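PDB 7CJ3: phosphodiesterase from Salpingoeca rosetta, which belongs to the bacteriorhodopsin-like family and carries a largely helical transmembrane domain that holds retinal. Local coordinates for residues A221-L224 against L225-E228; V239-L242 against R243-Y247. All coordinates share one frame; numbering follows the deposited sequence.

How the contacts relate
Two neighbouring helices of the retinal-binding domain illustrate how local contacts within a helix accompany its packing in a membrane helix bundle. Following the chain from the N terminus, helix 219-233 comes first and carries contact 1, between 221-224 and 225-228. Helix 235-245 comes next and ends in contact 2, between 239-242 and 243-247. Each contact joins consecutive residues, so neither closes a long loop; they lie in series, without nesting or crossing. Their centres are 28 Å apart and their nearest atoms about 14 Å. Both face helices 178-207 and 250-277, contact 1 from within a helix and contact 2 from a C-terminal end, and loop residues pack against both.

Contact 1 of 2, residues A221-L224 against L225-E228; sequences ALHL and LRCE. With OLC ((2R)-2,3-dihydroxypropyl (9Z)-octadec-9-enoate), chain N.
Within the regular alpha-helix 219-233 of this bacteriorhodopsin-like bundle, His223 meets Arg226 and Cys227, one helical turn further on. The backbone supplies the frame: Leu225 N donates to Ala221 O at 3.0 Å, Cys227 N to His223 O at 3.1 Å and Glu228 N to Leu224 O at 2.9 Å, while the bond from Arg226 N to Leu222 O is weak at 3.3 Å. On this frame the imidazole of His223 receives two different neighbours. Cys227 SG sits over one ring face, displaced toward the rim and 3.7 Å from the centroid, a sulfur-aromatic contact in which the sulfur lies 28° off the ring normal. Arg226 approaches at the ring edge, its NE 3.1 Å from His223 CD2, with the guanidinium plane turned 77° from the ring. With CG of His223 anti to its own backbone N (chi1 -176°), the imidazole is carried along the helix toward these partners. Arg226 instead starts with CG between its backbone N and carbonyl carbon, then runs extended to NE, which takes the guanidinium past the ring. There NH1 lies 3.5 Å from O19 of (2R)-2,3-dihydroxypropyl (9Z)-octadec-9-enoate. That lipid is hydrogen-bonded to Trp200. Leu225, by contrast, packs on Leu268 and Ile271 of helix 250-277. The chemistry thus divides by ring surface: polarisable sulfur takes a face of His223, while Arg226 meets a carbon at its edge, its positive charge engaging Trp200 in a cation-pi contact and probably interacting favourably with the nearby ester oxygen O19.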
# COMPACT_ATOMS: atom_id res chain seq x y z
N ALA B 221 22.28 -5.90 3.10
CA ALA B 221 21.08 -5.11 3.45
C ALA B 221 21.45 -3.63 3.64
O ALA B 221 20.69 -2.78 3.19
CB ALA B 221 20.42 -5.68 4.67
N LEU B 222 22.61 -3.35 4.23
CA LEU B 222 23.16 -1.97 4.32
C LEU B 222 23.29 -1.39 2.90
O LEU B 222 23.03 -0.18 2.74
CB LEU B 222 24.51 -1.97 5.05
CG LEU B 222 24.44 -1.73 6.57
CD1 LEU B 222 24.11 -3.00 7.31
CD2 LEU B 222 25.75 -1.16 7.11
N HIS B 223 23.64 -2.20 1.90
CA HIS B 223 23.82 -1.72 0.51
C HIS B 223 22.47 -1.44 -0.14
O HIS B 223 22.32 -0.38 -0.79
CB HIS B 223 24.65 -2.70 -0.34
CG HIS B 223 24.92 -2.16 -1.71
ND1 HIS B 223 24.31 -2.69 -2.83
CD2 HIS B 223 25.63 -1.10 -2.12
CE1 HIS B 223 24.67 -1.98 -3.88
NE2 HIS B 223 25.47 -1.00 -3.47
N LEU B 224 21.52 -2.37 0.00
CA LEU B 224 20.14 -2.23 -0.54
C LEU B 224 19.47 -0.99 0.07
O LEU B 224 18.73 -0.30 -0.67
CB LEU B 224 19.37 -3.52 -0.25
CG LEU B 224 19.78 -4.65 -1.18
CD1 LEU B 224 18.98 -5.90 -0.87
CD2 LEU B 224 19.60 -4.25 -2.64
N LEU B 225 19.75 -0.68 1.33
CA LEU B 225 19.20 0.52 1.99
C LEU B 225 19.72 1.81 1.35
O LEU B 225 18.87 2.65 0.98
CB LEU B 225 19.51 0.44 3.49
CG LEU B 225 18.56 -0.47 4.28
CD1 LEU B 225 18.95 -0.53 5.76
CD2 LEU B 225 17.11 -0.04 4.13
N ARG B 226 21.04 2.00 1.23
CA ARG B 226 21.63 3.24 0.64
C ARG B 226 21.23 3.42 -0.85
O ARG B 226 21.17 4.58 -1.32
CB ARG B 226 23.14 3.25 0.82
CG ARG B 226 23.90 2.12 0.15
CD ARG B 226 25.39 2.27 0.43
NE ARG B 226 26.23 1.28 -0.23
CZ ARG B 226 27.56 1.34 -0.27
NH1 ARG B 226 28.21 2.32 0.32
NH2 ARG B 226 28.26 0.41 -0.88
N CYS B 227 20.99 2.32 -1.58
CA CYS B 227 20.49 2.32 -2.98
C CYS B 227 19.02 2.74 -2.97
O CYS B 227 18.61 3.54 -3.81
CB CYS B 227 20.66 0.96 -3.66
SG CYS B 227 22.37 0.45 -4.03
N GLU B 228 18.24 2.24 -2.02
CA GLU B 228 16.79 2.52 -1.94
C GLU B 228 16.56 4.03 -1.77
O GLU B 228 15.69 4.57 -2.50
CB GLU B 228 16.18 1.74 -0.78
CG GLU B 228 14.67 1.65 -0.83
CD GLU B 228 13.87 2.79 -0.22
OE1 GLU B 228 12.71 2.91 -0.65
OE2 GLU B 228 14.37 3.56 0.65
C18 OLC N . 19.58 13.86 -8.92
C10 OLC N . 26.20 7.92 -4.11
C9 OLC N . 27.33 7.19 -4.24
C17 OLC N . 20.92 13.15 -8.74
C11 OLC N . 26.04 9.37 -4.47
C8 OLC N . 28.65 7.64 -4.75
C24 OLC N . 34.16 0.99 0.60
C16 OLC N . 21.25 12.64 -7.32
C12 OLC N . 24.61 9.67 -4.84
C7 OLC N . 29.77 6.74 -4.23
C15 OLC N . 22.75 12.35 -7.13
C13 OLC N . 24.50 10.81 -5.90
C6 OLC N . 31.09 7.50 -4.02
C14 OLC N . 23.00 11.16 -6.20
C5 OLC N . 31.23 8.33 -2.72
C4 OLC N . 31.41 7.59 -1.36
C3 OLC N . 31.82 6.10 -1.42
C2 OLC N . 31.57 5.27 -0.14
C21 OLC N . 31.64 1.27 0.19
C1 OLC N . 31.43 3.76 -0.49
C22 OLC N . 32.82 0.28 0.37
O19 OLC N . 30.94 3.42 -1.57
O25 OLC N . 35.08 0.03 1.09
O23 OLC N . 32.59 -0.67 1.44
O20 OLC N . 31.91 2.68 0.41

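Contact 2 of 2, residues V239-L242 against R243-Y247; sequences VEFL and RRQGY
Glu240 reaches along the helix to Arg243 and Arg244, forming a salt-bridge network in the last turns of helix 235-245, which ends in a Schellman motif. Glu240 OE2 takes Arg243 NH2 at 2.8 Å on the syn side, 25° out of the carboxylate plane, while OE1 accepts a longer, weak bond from Arg244 NE at 3.5 Å. A bend at chi2 (27°) folds the carboxylate back between the two arginines. Val239 CG1 lies over the centre of one face of the Arg243 guanidinium.

In the next shell, Arg243 NH1 forms a salt bridge with Glu254 and hydrogen-bonds to Phe250 O, whereas Arg244 NH1 and NH2 hydrogen-bond to Ser173 OG and Gly170 O respectively. The side chain of Glu240 lies about 4 Å from a bound retinal, which is consistent with the two arginines helping to hold Glu240 beside the ligand. Further along, Gly246 leaves the helix with positive phi (104°) and makes a weak bond from N to Arg243 O. The second bond of the Schellman turn runs from Tyr247 N to Leu242 O, 3.0 Å long.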
# COMPACT_ATOMS: atom_id res chain seq x y z
N VAL B 239 10.61 15.91 -9.60
CA VAL B 239 9.21 16.38 -9.81
C VAL B 239 9.16 17.90 -9.75
O VAL B 239 8.55 18.52 -10.64
CB VAL B 239 8.24 15.76 -8.80
CG1 VAL B 239 6.85 16.37 -8.97
CG2 VAL B 239 8.21 14.25 -8.96
N GLU B 240 9.79 18.49 -8.73
CA GLU B 240 9.75 19.95 -8.50
C GLU B 240 10.37 20.67 -9.71
O GLU B 240 9.72 21.57 -10.27
CB GLU B 240 10.40 20.29 -7.15
CG GLU B 240 9.60 21.31 -6.33
CD GLU B 240 8.09 21.39 -6.53
OE1 GLU B 240 7.62 22.18 -7.39
OE2 GLU B 240 7.36 20.63 -5.85
N PHE B 241 11.55 20.26 -10.15
CA PHE B 241 12.26 20.82 -11.33
C PHE B 241 11.37 20.83 -12.57
O PHE B 241 11.21 21.89 -13.19
CB PHE B 241 13.51 20.02 -11.68
CG PHE B 241 14.28 20.62 -12.82
CD1 PHE B 241 14.99 21.80 -12.63
CD2 PHE B 241 14.25 20.06 -14.08
CE1 PHE B 241 15.70 22.37 -13.67
CE2 PHE B 241 14.93 20.65 -15.14
CZ PHE B 241 15.66 21.80 -14.93
N LEU B 242 10.81 19.67 -12.92
CA LEU B 242 10.01 19.43 -14.15
C LEU B 242 8.69 20.19 -14.11
O LEU B 242 8.20 20.59 -15.19
CB LEU B 242 9.74 17.93 -14.28
CG LEU B 242 10.93 17.10 -14.75
CD1 LEU B 242 10.67 15.61 -14.58
CD2 LEU B 242 11.25 17.42 -16.20
N ARG B 243 8.08 20.35 -12.93
CA ARG B 243 6.77 21.03 -12.81
C ARG B 243 6.98 22.55 -12.86
O ARG B 243 6.24 23.24 -13.61
CB ARG B 243 6.05 20.57 -11.55
CG ARG B 243 4.63 21.12 -11.46
CD ARG B 243 3.84 20.52 -10.32
NE ARG B 243 4.53 20.50 -9.04
CZ ARG B 243 4.25 19.68 -8.02
NH1 ARG B 243 3.29 18.78 -8.11
NH2 ARG B 243 4.98 19.76 -6.92
N ARG B 244 7.96 23.06 -12.12
CA ARG B 244 8.25 24.51 -12.06
C ARG B 244 8.58 25.07 -13.45
O ARG B 244 8.38 26.30 -13.66
CB ARG B 244 9.41 24.79 -11.10
CG ARG B 244 8.95 25.08 -9.67
CD ARG B 244 10.05 25.45 -8.71
NE ARG B 244 9.95 24.78 -7.45
CZ ARG B 244 10.53 25.17 -6.30
NH1 ARG B 244 11.28 26.26 -6.25
NH2 ARG B 244 10.33 24.47 -5.20
N GLN B 245 9.10 24.23 -14.35
CA GLN B 245 9.59 24.63 -15.71
C GLN B 245 8.45 24.53 -16.74
O GLN B 245 8.56 25.15 -17.78
CB GLN B 245 10.77 23.76 -16.13
CG GLN B 245 11.97 23.83 -15.20
CD GLN B 245 12.72 25.14 -15.26
OE1 GLN B 245 13.41 25.54 -14.34
NE2 GLN B 245 12.59 25.83 -16.38
N GLY B 246 7.41 23.76 -16.45
CA GLY B 246 6.20 23.69 -17.28
C GLY B 246 6.13 22.42 -18.11
O GLY B 246 5.27 22.39 -18.98
N TYR B 247 6.94 21.41 -17.79
CA TYR B 247 7.12 20.16 -18.57
C TYR B 247 6.13 19.06 -18.16
O TYR B 247 5.85 18.20 -19.00
CB TYR B 247 8.57 19.67 -18.45
CG TYR B 247 9.59 20.62 -19.02
CD1 TYR B 247 9.37 21.30 -20.21
CD2 TYR B 247 10.82 20.79 -18.40
CE1 TYR B 247 10.32 22.15 -20.75
CE2 TYR B 247 11.80 21.62 -18.94
CZ TYR B 247 11.54 22.31 -20.11
OH TYR B 247 12.47 23.16 -20.63